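PDB 3PF0: imelysin-like protein from Psychrobacter arcticus, which is of unknown function but belongs to the imelysin-like M75 peptidase family and is regarded as a putative metalloendopeptidase. Local coordinates for residues 298-303 / 345-350; 278-283 / 306-311; 174-179 / 263-268; 74-79 / 99-104. All coordinates share one frame; numbering follows the deposited sequence.

The four contacts lie in a single all-helical chain, within its imelysin family region. Along the sequence, interaction 4 comes first, then interaction 3. Interactions 1 and 2 follow, with their segments alternating. Interactions 1 and 2 share helix 298-316, and their centres are about 12 Å apart. They meet where L348 CD2 lies 3.6 Å from M283 SE. Interactions 3 and 4 form a second cluster, with centres about 14 Å apart. There R99 and W102 of helix 92-112 reach Y176 and A265. Centres of interactions 1 and 3 are about 39 Å apart, on opposite sides of the chain's centre. The contacts thus join helices, or a helix and a loop, at two distant parts of the fold.

Interaction 1. Residues 298-303 / 345-350; sequences NTVADT and KSQLIP
T303 OG1 faces three oxygens. The carbonyl oxygens T299 O and V300 O are each 2.9 Å from T303 OG1. Its one proton can serve only one of them. Across the contact, Q347 OE1 stands 3.3 Å from T303 OG1. The two side chains cross at about a right angle. Q347 has two conformers, so this approach is doubtful as a bond. With chi1 at 50°, T303 OG1 sits between the backbone N and the carbonyl carbon, turned back toward its own helix. Q347 is extended beyond CG and reaches across from a wider pi-type turn at 345-348.

The apolar part rests on V300. Its CG1 lies anti to the backbone N (chi1 -179°). This branch meets backbone as well as side chain: V300 CG1 is 3.9 Å from Q347 C and 4.0 Å from Q347 CB. The same methyl comes within 4.4 Å of L348 CD1.

The short helical segments cross at -128°, with their axes 9.7 Å apart. The contact joins the N-terminal part of helix 298-316 to the last turns of helix 327-351. L348 also packs on F231 of helix 225-250 and on L292 of helix 286-292. A301 meets T289 and L292, while V300 touches T351.

Interaction 2. Residues 278-283 / 306-311; sequences TLNKAM and TALADT
Knobs-into-holes packing joins helices 268-283 and 298-316, with L308 as the knob. It enters a hole lined by L276, L279, N280 and M283, residues spaced as in one face of a helix. The local axes are 10.2 Å apart and nearly antiparallel, at 161°.

The two methyls of L308 part to different neighbours. L308 CD2 meets L279 CD2 at 3.8 Å. L308 CD1 presses against M283 CG at 3.7 Å, and M283 CB is just as near. L279 and M283 each cross L308 at about a right angle. M283, modelled as selenomethionine, bends at chi2 (-44°), which carries its selenium away from helix 298-316. M283 and L279 also pack on L234 of helix 225-250.

N280 closes the more exposed side of the hole. N280 OD1 lies 3.6 Å from L308 CB, a carbon that offers it no polar partner. T311 keeps its hydroxyl within its own helix, with a bond from T311 OG1 to A307 O of 2.7 Å. T311 N reaches A307 O from the opposite face of the carbonyl plane. No hydrogen bond links the two segments. Cohesion here therefore comes from apolar burial and the fit of L308 in its hole.

Interaction 3. Residues 174-179 / 263-268; sequences ALYAND and ATAGQS
Y176, near the end of helix 167-176, packs against T264 and A265 in the loop before helix 268-283. This is a helix-to-loop contact at the surface of an all-helical fold.

The main interaction is a CH-pi contact. A265 CA stands 3.8 Å from the centroid of the Y176 ring and only 11° off the ring normal. The backbone of A265 is thus placed over the centre of one face. The guanidinium group of R99 makes a cation-pi contact on the opposite face, and the ring is sandwiched between the two.

Apolar contacts extend the interface. A265 CB is 3.7 Å from Y176 CE1 and equally near Y176 CZ. At the base of the ring, T264 CG2 meets Y176 CB at 3.7 Å. T264 has OG1 beside its N (chi1 -56°), which puts CG2 next to Y176. With an alanine in place of Y176, A265 would probably lose its aromatic partner and R99 its cation-pi mate.

No hydrogen bond joins the two segments directly. A polar tie comes from the preceding turn of helix 167-176, where E172 OE2 accepts from A265 N. At the far end of the ring, Y176 OH lies 3.9 Å from A265 CB.

Interaction 4. Residues 74-79 / 99-104; sequences SDLLHD and RDQWLV
The carboxamide of Q101 carries L76 over one of its faces. The two residues face each other in a helical hairpin, formed by the consecutive helices 48-84 and 92-112. L76 CG lies almost directly over Q101 CD, at 3.9 Å. L76 CD2 leans toward Q101 OE1, 3.5 Å away, while L76 CB is 3.8 Å from Q101 NE2. The leucine spans the width of the amide, and the two side chains cross at about a right angle. Q101 NE2 donates to Q73 O, just before the first segment, and this bond helps fix the rotation of the amide. The other flat group, the indole of W102, leads away from helix 48-84. Its NE1 donates to I168 O, and its ring packs among L171, E172 and L175 of helix 167-176.

The local axes of the hairpin run antiparallel at 165°, 9.1 Å apart. Close spacing brings the Q101 chain against the opposite backbone: Q101 CG is 3.8 Å from L77 CA. Q101 leaves with CG anti to its N (chi1 -172°) and bends at chi2 (43°), which turns the amide across L76. Were Q101 cut back to an alanine, Q73 O would probably lose this side-chain donor and a gap would open beneath L76.

L77 and Q101 slide past each other in opposite directions. L77 fills the side nearer the core and also packs on L171 and L105. Its contact with W102 is looser, with L77 CD2 4.5 Å from W102 CB. The other methyl, L77 CD1, rests 4.0 Å from W102 N.

Interaction 1. Residues 298-303 / 345-350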
loop_
_atom_site.group_PDB
_atom_site.type_symbol
_atom_site.label_atom_id
_atom_site.label_comp_id
_atom_site.label_asym_id
_atom_site.label_seq_id
_atom_site.Cartn_x
_atom_site.Cartn_y
_atom_site.Cartn_z
ATOM N N ASN A 298 -9.953 -7.503 26.296
ATOM C CA ASN A 298 -10.164 -8.499 25.237
ATOM C C ASN A 298 -11.278 -8.016 24.281
ATOM O O ASN A 298 -11.345 -8.461 23.129
ATOM C CB ASN A 298 -10.508 -9.867 25.844
ATOM N N THR A 299 -12.127 -7.076 24.771
ATOM C CA THR A 299 -13.228 -6.439 24.043
ATOM C C THR A 299 -12.684 -5.502 22.931
ATOM O O THR A 299 -13.373 -5.289 21.932
ATOM C CB THR A 299 -14.176 -5.710 25.023
ATOM O OG1 THR A 299 -15.296 -5.195 24.303
ATOM C CG2 THR A 299 -13.489 -4.591 25.824
ATOM N N VAL A 300 -11.453 -4.966 23.110
ATOM C CA VAL A 300 -10.768 -4.078 22.161
ATOM C C VAL A 300 -10.503 -4.844 20.854
ATOM O O VAL A 300 -10.832 -4.335 19.782
ATOM C CB VAL A 300 -9.462 -3.469 22.750
ATOM C CG1 VAL A 300 -8.780 -2.534 21.750
ATOM C CG2 VAL A 300 -9.732 -2.736 24.062
ATOM N N ALA A 301 -9.941 -6.072 20.952
ATOM C CA ALA A 301 -9.648 -6.918 19.794
ATOM C C ALA A 301 -10.940 -7.367 19.093
ATOM O O ALA A 301 -10.973 -7.408 17.860
ATOM C CB ALA A 301 -8.823 -8.125 20.212
ATOM N N ASP A 302 -12.005 -7.653 19.876
ATOM C CA ASP A 302 -13.317 -8.075 19.379
ATOM C C ASP A 302 -14.021 -6.960 18.578
ATOM O O ASP A 302 -14.537 -7.238 17.496
ATOM C CB ASP A 302 -14.214 -8.538 20.537
ATOM N N THR A 303 -14.025 -5.711 19.100
ATOM C CA THR A 303 -14.664 -4.551 18.452
ATOM C C THR A 303 -13.938 -4.161 17.154
ATOM O O THR A 303 -14.609 -3.835 16.171
ATOM C CB THR A 303 -14.772 -3.352 19.405
ATOM O OG1 THR A 303 -13.504 -3.112 20.015
ATOM C CG2 THR A 303 -15.846 -3.543 20.465
ATOM N N LYS A 345 -7.250 4.934 17.760
ATOM C CA LYS A 345 -6.816 6.085 18.553
ATOM C C LYS A 345 -7.322 6.076 20.003
ATOM O O LYS A 345 -6.566 6.456 20.901
ATOM C CB LYS A 345 -7.279 7.391 17.880
ATOM C CG LYS A 345 -6.459 7.808 16.671
ATOM C CD LYS A 345 -7.295 8.577 15.652
ATOM C CE LYS A 345 -7.256 10.070 15.829
ATOM N NZ LYS A 345 -8.070 10.749 14.792
ATOM N N SER A 346 -8.594 5.697 20.231
ATOM C CA SER A 346 -9.207 5.786 21.558
ATOM C C SER A 346 -9.267 4.480 22.355
ATOM O O SER A 346 -9.468 4.557 23.572
ATOM C CB SER A 346 -10.616 6.362 21.451
ATOM O OG SER A 346 -11.502 5.474 20.788
ATOM N N GLN A 347 -9.115 3.303 21.705
ATOM C CA GLN A 347 -9.177 2.019 22.408
ATOM C C GLN A 347 -7.882 1.219 22.259
ATOM O O GLN A 347 -7.348 0.756 23.261
ATOM C CB GLN A 347 -10.377 1.177 21.939
ATOM C CG GLN A 347 -11.714 1.595 22.552
ATOM C CD GLN A 347 -12.863 0.678 22.182
ATOM O OE1 GLN A 347 -12.699 -0.528 21.949
ATOM N NE2 GLN A 347 -14.070 1.224 22.163
ATOM N N LEU A 348 -7.372 1.050 21.025
ATOM C CA LEU A 348 -6.161 0.251 20.800
ATOM C C LEU A 348 -4.863 0.889 21.356
ATOM O O LEU A 348 -4.159 0.222 22.119
ATOM C CB LEU A 348 -5.981 -0.104 19.308
ATOM C CG LEU A 348 -4.803 -1.033 18.950
ATOM C CD1 LEU A 348 -5.017 -2.449 19.475
ATOM C CD2 LEU A 348 -4.546 -1.047 17.463
ATOM N N ILE A 349 -4.530 2.125 20.941
ATOM C CA ILE A 349 -3.305 2.830 21.346
ATOM C C ILE A 349 -3.251 3.036 22.899
ATOM O O ILE A 349 -2.213 2.681 23.467
ATOM C CB ILE A 349 -3.120 4.146 20.524
ATOM C CG1 ILE A 349 -2.547 3.813 19.118
ATOM C CG2 ILE A 349 -2.246 5.175 21.250
ATOM C CD1 ILE A 349 -2.564 4.945 18.063
ATOM N N PRO A 350 -4.306 3.519 23.623
ATOM C CA PRO A 350 -4.168 3.668 25.090
ATOM C C PRO A 350 -4.061 2.335 25.852
ATOM O O PRO A 350 -3.428 2.311 26.910
ATOM C CB PRO A 350 -5.431 4.428 25.495
ATOM C CG PRO A 350 -6.402 4.145 24.430
ATOM C CD PRO A 350 -5.622 4.017 23.166
#

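Interaction 2. Residues 278-283 / 306-311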
loop_
_atom_site.group_PDB
_atom_site.type_symbol
_atom_site.label_atom_id
_atom_site.label_comp_id
_atom_site.label_asym_id
_atom_site.label_seq_id
_atom_site.Cartn_x
_atom_site.Cartn_y
_atom_site.Cartn_z
ATOM N N THR A 278 -4.897 -6.405 4.973
ATOM C CA THR A 278 -3.577 -6.313 5.607
ATOM C C THR A 278 -3.753 -5.789 7.034
ATOM O O THR A 278 -3.165 -6.344 7.966
ATOM C CB THR A 278 -2.649 -5.465 4.735
ATOM O OG1 THR A 278 -2.516 -6.139 3.487
ATOM C CG2 THR A 278 -1.275 -5.254 5.350
ATOM N N LEU A 279 -4.593 -4.755 7.203
ATOM C CA LEU A 279 -4.914 -4.175 8.509
ATOM C C LEU A 279 -5.623 -5.215 9.383
ATOM O O LEU A 279 -5.285 -5.339 10.561
ATOM C CB LEU A 279 -5.777 -2.911 8.346
ATOM C CG LEU A 279 -5.927 -2.012 9.582
ATOM C CD1 LEU A 279 -4.627 -1.273 9.901
ATOM C CD2 LEU A 279 -7.034 -1.000 9.375
ATOM N N ASN A 280 -6.562 -5.996 8.790
ATOM C CA ASN A 280 -7.279 -7.072 9.487
ATOM C C ASN A 280 -6.311 -8.171 9.957
ATOM O O ASN A 280 -6.471 -8.695 11.061
ATOM C CB ASN A 280 -8.364 -7.680 8.604
ATOM C CG ASN A 280 -9.225 -8.667 9.342
ATOM O OD1 ASN A 280 -9.988 -8.303 10.240
ATOM N ND2 ASN A 280 -9.094 -9.947 9.006
ATOM N N LYS A 281 -5.308 -8.509 9.124
ATOM C CA LYS A 281 -4.286 -9.519 9.437
ATOM C C LYS A 281 -3.464 -9.075 10.656
ATOM O O LYS A 281 -3.124 -9.902 11.495
ATOM C CB LYS A 281 -3.366 -9.740 8.222
ATOM C CG LYS A 281 -2.787 -11.144 8.127
ATOM C CD LYS A 281 -1.355 -11.131 7.621
ATOM C CE LYS A 281 -0.692 -12.477 7.792
ATOM N NZ LYS A 281 0.790 -12.379 7.678
ATOM N N ALA A 282 -3.175 -7.760 10.757
ATOM C CA ALA A 282 -2.424 -7.165 11.859
ATOM C C ALA A 282 -3.270 -7.078 13.141
ATOM O O ALA A 282 -2.757 -7.388 14.217
ATOM C CB ALA A 282 -1.930 -5.781 11.463
HETATM N N MSE A 283 -4.560 -6.668 13.025
HETATM C CA MSE A 283 -5.485 -6.490 14.153
HETATM C C MSE A 283 -6.006 -7.805 14.742
HETATM O O MSE A 283 -6.290 -7.835 15.940
HETATM C CB MSE A 283 -6.693 -5.617 13.763
HETATM C CG MSE A 283 -6.342 -4.162 13.438
HETATM SE SE MSE A 283 -5.106 -3.346 14.693
HETATM C CE MSE A 283 -4.623 -1.775 13.668
ATOM N N THR A 306 -14.682 -6.944 14.451
ATOM C CA THR A 306 -16.055 -6.798 13.968
ATOM C C THR A 306 -16.148 -5.604 13.012
ATOM O O THR A 306 -16.732 -5.759 11.941
ATOM C CB THR A 306 -17.032 -6.702 15.148
ATOM O OG1 THR A 306 -16.981 -7.938 15.865
ATOM C CG2 THR A 306 -18.475 -6.434 14.712
ATOM N N ALA A 307 -15.548 -4.445 13.373
ATOM C CA ALA A 307 -15.546 -3.229 12.548
ATOM C C ALA A 307 -14.851 -3.453 11.189
ATOM O O ALA A 307 -15.374 -3.007 10.162
ATOM C CB ALA A 307 -14.879 -2.082 13.294
ATOM N N LEU A 308 -13.698 -4.152 11.184
ATOM C CA LEU A 308 -12.963 -4.463 9.964
ATOM C C LEU A 308 -13.768 -5.418 9.063
ATOM O O LEU A 308 -13.799 -5.229 7.846
ATOM C CB LEU A 308 -11.585 -5.053 10.291
ATOM C CG LEU A 308 -10.485 -4.032 10.595
ATOM C CD1 LEU A 308 -9.494 -4.599 11.550
ATOM C CD2 LEU A 308 -9.771 -3.602 9.334
ATOM N N ALA A 309 -14.451 -6.403 9.667
ATOM C CA ALA A 309 -15.301 -7.364 8.962
ATOM C C ALA A 309 -16.522 -6.677 8.328
ATOM O O ALA A 309 -16.892 -7.052 7.216
ATOM C CB ALA A 309 -15.753 -8.466 9.912
ATOM N N ASP A 310 -17.127 -5.673 9.013
ATOM C CA ASP A 310 -18.282 -4.923 8.499
ATOM C C ASP A 310 -17.883 -4.050 7.296
ATOM O O ASP A 310 -18.654 -3.930 6.337
ATOM C CB ASP A 310 -18.919 -4.037 9.596
ATOM C CG ASP A 310 -19.499 -4.747 10.814
ATOM O OD1 ASP A 310 -19.856 -5.944 10.699
ATOM O OD2 ASP A 310 -19.603 -4.102 11.883
ATOM N N THR A 311 -16.682 -3.435 7.363
ATOM C CA THR A 311 -16.133 -2.576 6.311
ATOM C C THR A 311 -15.850 -3.428 5.070
ATOM O O THR A 311 -16.195 -3.016 3.963
ATOM C CB THR A 311 -14.882 -1.811 6.814
ATOM O OG1 THR A 311 -15.158 -1.250 8.099
ATOM C CG2 THR A 311 -14.462 -0.686 5.871
#

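Interaction 3. Residues 174-179 / 263-268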
loop_
_atom_site.group_PDB
_atom_site.type_symbol
_atom_site.label_atom_id
_atom_site.label_comp_id
_atom_site.label_asym_id
_atom_site.label_seq_id
_atom_site.Cartn_x
_atom_site.Cartn_y
_atom_site.Cartn_z
ATOM N N ALA A 174 0.710 3.642 -18.798
ATOM C CA ALA A 174 1.231 3.065 -20.038
ATOM C C ALA A 174 0.410 1.846 -20.501
ATOM O O ALA A 174 0.189 1.696 -21.704
ATOM C CB ALA A 174 2.682 2.676 -19.871
ATOM N N LEU A 175 -0.075 1.011 -19.554
ATOM C CA LEU A 175 -0.872 -0.187 -19.893
ATOM C C LEU A 175 -2.336 0.130 -20.261
ATOM O O LEU A 175 -2.953 -0.634 -21.015
ATOM C CB LEU A 175 -0.828 -1.218 -18.755
ATOM C CG LEU A 175 0.534 -1.893 -18.548
ATOM C CD1 LEU A 175 0.583 -2.615 -17.226
ATOM C CD2 LEU A 175 0.882 -2.834 -19.699
ATOM N N TYR A 176 -2.876 1.258 -19.771
ATOM C CA TYR A 176 -4.264 1.634 -20.037
ATOM C C TYR A 176 -4.447 2.805 -21.013
ATOM O O TYR A 176 -5.593 3.183 -21.272
ATOM C CB TYR A 176 -4.969 1.952 -18.725
ATOM C CG TYR A 176 -5.417 0.707 -18.010
ATOM C CD1 TYR A 176 -4.562 0.028 -17.148
ATOM C CD2 TYR A 176 -6.683 0.170 -18.234
ATOM C CE1 TYR A 176 -4.959 -1.147 -16.515
ATOM C CE2 TYR A 176 -7.098 -0.990 -17.590
ATOM C CZ TYR A 176 -6.232 -1.647 -16.734
ATOM O OH TYR A 176 -6.647 -2.790 -16.107
ATOM N N ALA A 177 -3.350 3.341 -21.587
ATOM C CA ALA A 177 -3.393 4.462 -22.541
ATOM C C ALA A 177 -4.117 4.083 -23.821
ATOM O O ALA A 177 -4.820 4.922 -24.395
ATOM C CB ALA A 177 -1.980 4.925 -22.879
ATOM N N ASN A 178 -3.904 2.838 -24.298
ATOM C CA ASN A 178 -4.500 2.310 -25.534
ATOM C C ASN A 178 -4.795 0.825 -25.377
ATOM O O ASN A 178 -4.386 0.231 -24.377
ATOM C CB ASN A 178 -3.545 2.535 -26.727
ATOM C CG ASN A 178 -3.289 3.987 -27.084
ATOM O OD1 ASN A 178 -4.180 4.710 -27.551
ATOM N ND2 ASN A 178 -2.057 4.443 -26.894
ATOM N N ASP A 179 -5.467 0.214 -26.374
ATOM C CA ASP A 179 -5.762 -1.224 -26.375
ATOM C C ASP A 179 -4.626 -1.992 -27.092
ATOM O O ASP A 179 -4.777 -3.162 -27.438
ATOM C CB ASP A 179 -7.147 -1.517 -27.005
ATOM C CG ASP A 179 -7.318 -1.240 -28.490
ATOM O OD1 ASP A 179 -6.538 -0.436 -29.039
ATOM O OD2 ASP A 179 -8.285 -1.778 -29.087
ATOM N N ALA A 263 -7.396 4.672 -10.480
ATOM C CA ALA A 263 -8.475 5.400 -11.145
ATOM C C ALA A 263 -8.553 5.096 -12.643
ATOM O O ALA A 263 -9.659 4.955 -13.165
ATOM C CB ALA A 263 -8.309 6.901 -10.935
ATOM N N THR A 264 -7.396 5.030 -13.337
ATOM C CA THR A 264 -7.343 4.779 -14.783
ATOM C C THR A 264 -7.750 3.327 -15.075
ATOM O O THR A 264 -8.515 3.087 -16.009
ATOM C CB THR A 264 -5.946 5.117 -15.319
ATOM O OG1 THR A 264 -5.642 6.472 -14.978
ATOM C CG2 THR A 264 -5.850 4.953 -16.818
ATOM N N ALA A 265 -7.263 2.375 -14.255
ATOM C CA ALA A 265 -7.573 0.947 -14.367
ATOM C C ALA A 265 -9.022 0.652 -13.950
ATOM O O ALA A 265 -9.598 -0.349 -14.382
ATOM C CB ALA A 265 -6.611 0.142 -13.499
ATOM N N GLY A 266 -9.581 1.518 -13.106
ATOM C CA GLY A 266 -10.927 1.369 -12.563
ATOM C C GLY A 266 -10.977 0.216 -11.584
ATOM O O GLY A 266 -11.951 -0.543 -11.554
ATOM N N GLN A 267 -9.903 0.064 -10.787
ATOM C CA GLN A 267 -9.797 -1.030 -9.824
ATOM C C GLN A 267 -9.585 -0.511 -8.385
ATOM O O GLN A 267 -8.816 -1.104 -7.633
ATOM C CB GLN A 267 -8.660 -1.989 -10.248
ATOM C CG GLN A 267 -8.909 -2.725 -11.581
ATOM C CD GLN A 267 -10.049 -3.729 -11.530
ATOM O OE1 GLN A 267 -10.480 -4.182 -10.460
ATOM N NE2 GLN A 267 -10.563 -4.107 -12.699
ATOM N N SER A 268 -10.294 0.567 -7.991
ATOM C CA SER A 268 -10.138 1.133 -6.641
ATOM C C SER A 268 -10.594 0.181 -5.542
ATOM O O SER A 268 -9.961 0.166 -4.493
ATOM C CB SER A 268 -10.845 2.478 -6.489
ATOM O OG SER A 268 -12.095 2.526 -7.154
#

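Interaction 4. Residues 74-79 / 99-104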
loop_
_atom_site.group_PDB
_atom_site.type_symbol
_atom_site.label_atom_id
_atom_site.label_comp_id
_atom_site.label_asym_id
_atom_site.label_seq_id
_atom_site.Cartn_x
_atom_site.Cartn_y
_atom_site.Cartn_z
ATOM N N SER A 74 6.457 -7.562 -9.181
ATOM C CA SER A 74 7.096 -6.629 -10.109
ATOM C C SER A 74 7.966 -7.421 -11.085
ATOM O O SER A 74 7.991 -7.114 -12.274
ATOM C CB SER A 74 7.921 -5.592 -9.350
ATOM O OG SER A 74 8.279 -4.512 -10.197
ATOM N N ASP A 75 8.662 -8.467 -10.575
ATOM C CA ASP A 75 9.489 -9.373 -11.390
ATOM C C ASP A 75 8.606 -10.142 -12.378
ATOM O O ASP A 75 8.980 -10.277 -13.542
ATOM C CB ASP A 75 10.255 -10.387 -10.514
ATOM C CG ASP A 75 11.469 -9.847 -9.778
ATOM O OD1 ASP A 75 11.801 -8.653 -9.971
ATOM O OD2 ASP A 75 12.059 -10.604 -8.977
ATOM N N LEU A 76 7.441 -10.649 -11.918
ATOM C CA LEU A 76 6.540 -11.373 -12.821
ATOM C C LEU A 76 5.979 -10.424 -13.894
ATOM O O LEU A 76 5.878 -10.837 -15.053
ATOM C CB LEU A 76 5.406 -12.126 -12.090
ATOM C CG LEU A 76 4.378 -12.900 -12.997
ATOM C CD1 LEU A 76 5.063 -13.877 -13.978
ATOM C CD2 LEU A 76 3.337 -13.604 -12.172
ATOM N N LEU A 77 5.682 -9.150 -13.537
ATOM C CA LEU A 77 5.198 -8.170 -14.508
ATOM C C LEU A 77 6.281 -7.914 -15.550
ATOM O O LEU A 77 5.984 -7.948 -16.744
ATOM C CB LEU A 77 4.750 -6.844 -13.840
ATOM C CG LEU A 77 4.173 -5.749 -14.788
ATOM C CD1 LEU A 77 2.920 -6.243 -15.552
ATOM C CD2 LEU A 77 3.880 -4.463 -14.037
ATOM N N HIS A 78 7.546 -7.690 -15.095
ATOM C CA HIS A 78 8.677 -7.461 -15.987
ATOM C C HIS A 78 8.875 -8.651 -16.940
ATOM O O HIS A 78 9.005 -8.454 -18.147
ATOM C CB HIS A 78 9.992 -7.177 -15.211
ATOM C CG HIS A 78 11.162 -7.060 -16.140
ATOM N ND1 HIS A 78 11.444 -5.865 -16.798
ATOM C CD2 HIS A 78 11.979 -8.027 -16.626
ATOM C CE1 HIS A 78 12.456 -6.134 -17.613
ATOM N NE2 HIS A 78 12.814 -7.420 -17.541
ATOM N N ASP A 79 8.923 -9.865 -16.398
ATOM C CA ASP A 79 9.178 -11.069 -17.184
ATOM C C ASP A 79 8.086 -11.308 -18.237
ATOM O O ASP A 79 8.428 -11.659 -19.373
ATOM C CB ASP A 79 9.350 -12.294 -16.293
ATOM C CG ASP A 79 10.047 -13.417 -17.022
ATOM O OD1 ASP A 79 11.270 -13.327 -17.211
ATOM O OD2 ASP A 79 9.356 -14.328 -17.495
ATOM N N ARG A 99 -2.130 -6.251 -17.840
ATOM C CA ARG A 99 -3.036 -5.421 -17.033
ATOM C C ARG A 99 -3.442 -6.145 -15.741
ATOM O O ARG A 99 -3.460 -5.527 -14.680
ATOM C CB ARG A 99 -4.279 -5.040 -17.841
ATOM C CG ARG A 99 -3.990 -3.985 -18.897
ATOM C CD ARG A 99 -5.226 -3.739 -19.726
ATOM N NE ARG A 99 -5.018 -2.682 -20.715
ATOM C CZ ARG A 99 -5.971 -2.221 -21.516
ATOM N NH1 ARG A 99 -7.199 -2.711 -21.447
ATOM N NH2 ARG A 99 -5.704 -1.253 -22.383
ATOM N N ASP A 100 -3.733 -7.454 -15.835
ATOM C CA ASP A 100 -4.103 -8.281 -14.690
ATOM C C ASP A 100 -2.953 -8.388 -13.699
ATOM O O ASP A 100 -3.184 -8.254 -12.504
ATOM C CB ASP A 100 -4.537 -9.685 -15.150
ATOM C CG ASP A 100 -5.848 -9.715 -15.914
ATOM O OD1 ASP A 100 -6.541 -8.671 -15.955
ATOM O OD2 ASP A 100 -6.165 -10.773 -16.498
ATOM N N GLN A 101 -1.719 -8.610 -14.199
ATOM C CA GLN A 101 -0.519 -8.721 -13.373
ATOM C C GLN A 101 -0.171 -7.351 -12.747
ATOM O O GLN A 101 0.306 -7.313 -11.612
ATOM C CB GLN A 101 0.660 -9.303 -14.173
ATOM C CG GLN A 101 1.920 -9.638 -13.353
ATOM C CD GLN A 101 1.664 -10.335 -12.028
ATOM O OE1 GLN A 101 0.781 -11.184 -11.885
ATOM N NE2 GLN A 101 2.446 -9.997 -11.025
ATOM N N TRP A 102 -0.458 -6.239 -13.439
ATOM C CA TRP A 102 -0.225 -4.911 -12.851
ATOM C C TRP A 102 -1.071 -4.779 -11.571
ATOM O O TRP A 102 -0.552 -4.313 -10.562
ATOM C CB TRP A 102 -0.525 -3.767 -13.845
ATOM C CG TRP A 102 -0.529 -2.411 -13.187
ATOM C CD1 TRP A 102 0.559 -1.626 -12.922
ATOM C CD2 TRP A 102 -1.645 -1.785 -12.529
ATOM N NE1 TRP A 102 0.175 -0.517 -12.195
ATOM C CE2 TRP A 102 -1.165 -0.606 -11.917
ATOM C CE3 TRP A 102 -3.012 -2.100 -12.410
ATOM C CZ2 TRP A 102 -2.002 0.252 -11.195
ATOM C CZ3 TRP A 102 -3.834 -1.253 -11.687
ATOM C CH2 TRP A 102 -3.338 -0.072 -11.125
ATOM N N LEU A 103 -2.371 -5.213 -11.616
ATOM C CA LEU A 103 -3.290 -5.136 -10.474
ATOM C C LEU A 103 -2.780 -5.972 -9.292
ATOM O O LEU A 103 -2.857 -5.493 -8.160
ATOM C CB LEU A 103 -4.722 -5.565 -10.867
ATOM C CG LEU A 103 -5.832 -5.484 -9.781
ATOM C CD1 LEU A 103 -5.860 -4.112 -9.080
ATOM C CD2 LEU A 103 -7.198 -5.826 -10.366
ATOM N N VAL A 104 -2.273 -7.210 -9.556
ATOM C CA VAL A 104 -1.693 -8.109 -8.536
ATOM C C VAL A 104 -0.550 -7.351 -7.825
ATOM O O VAL A 104 -0.494 -7.329 -6.591
ATOM C CB VAL A 104 -1.223 -9.469 -9.146
ATOM C CG1 VAL A 104 -0.498 -10.340 -8.115
ATOM C CG2 VAL A 104 -2.387 -10.244 -9.782
#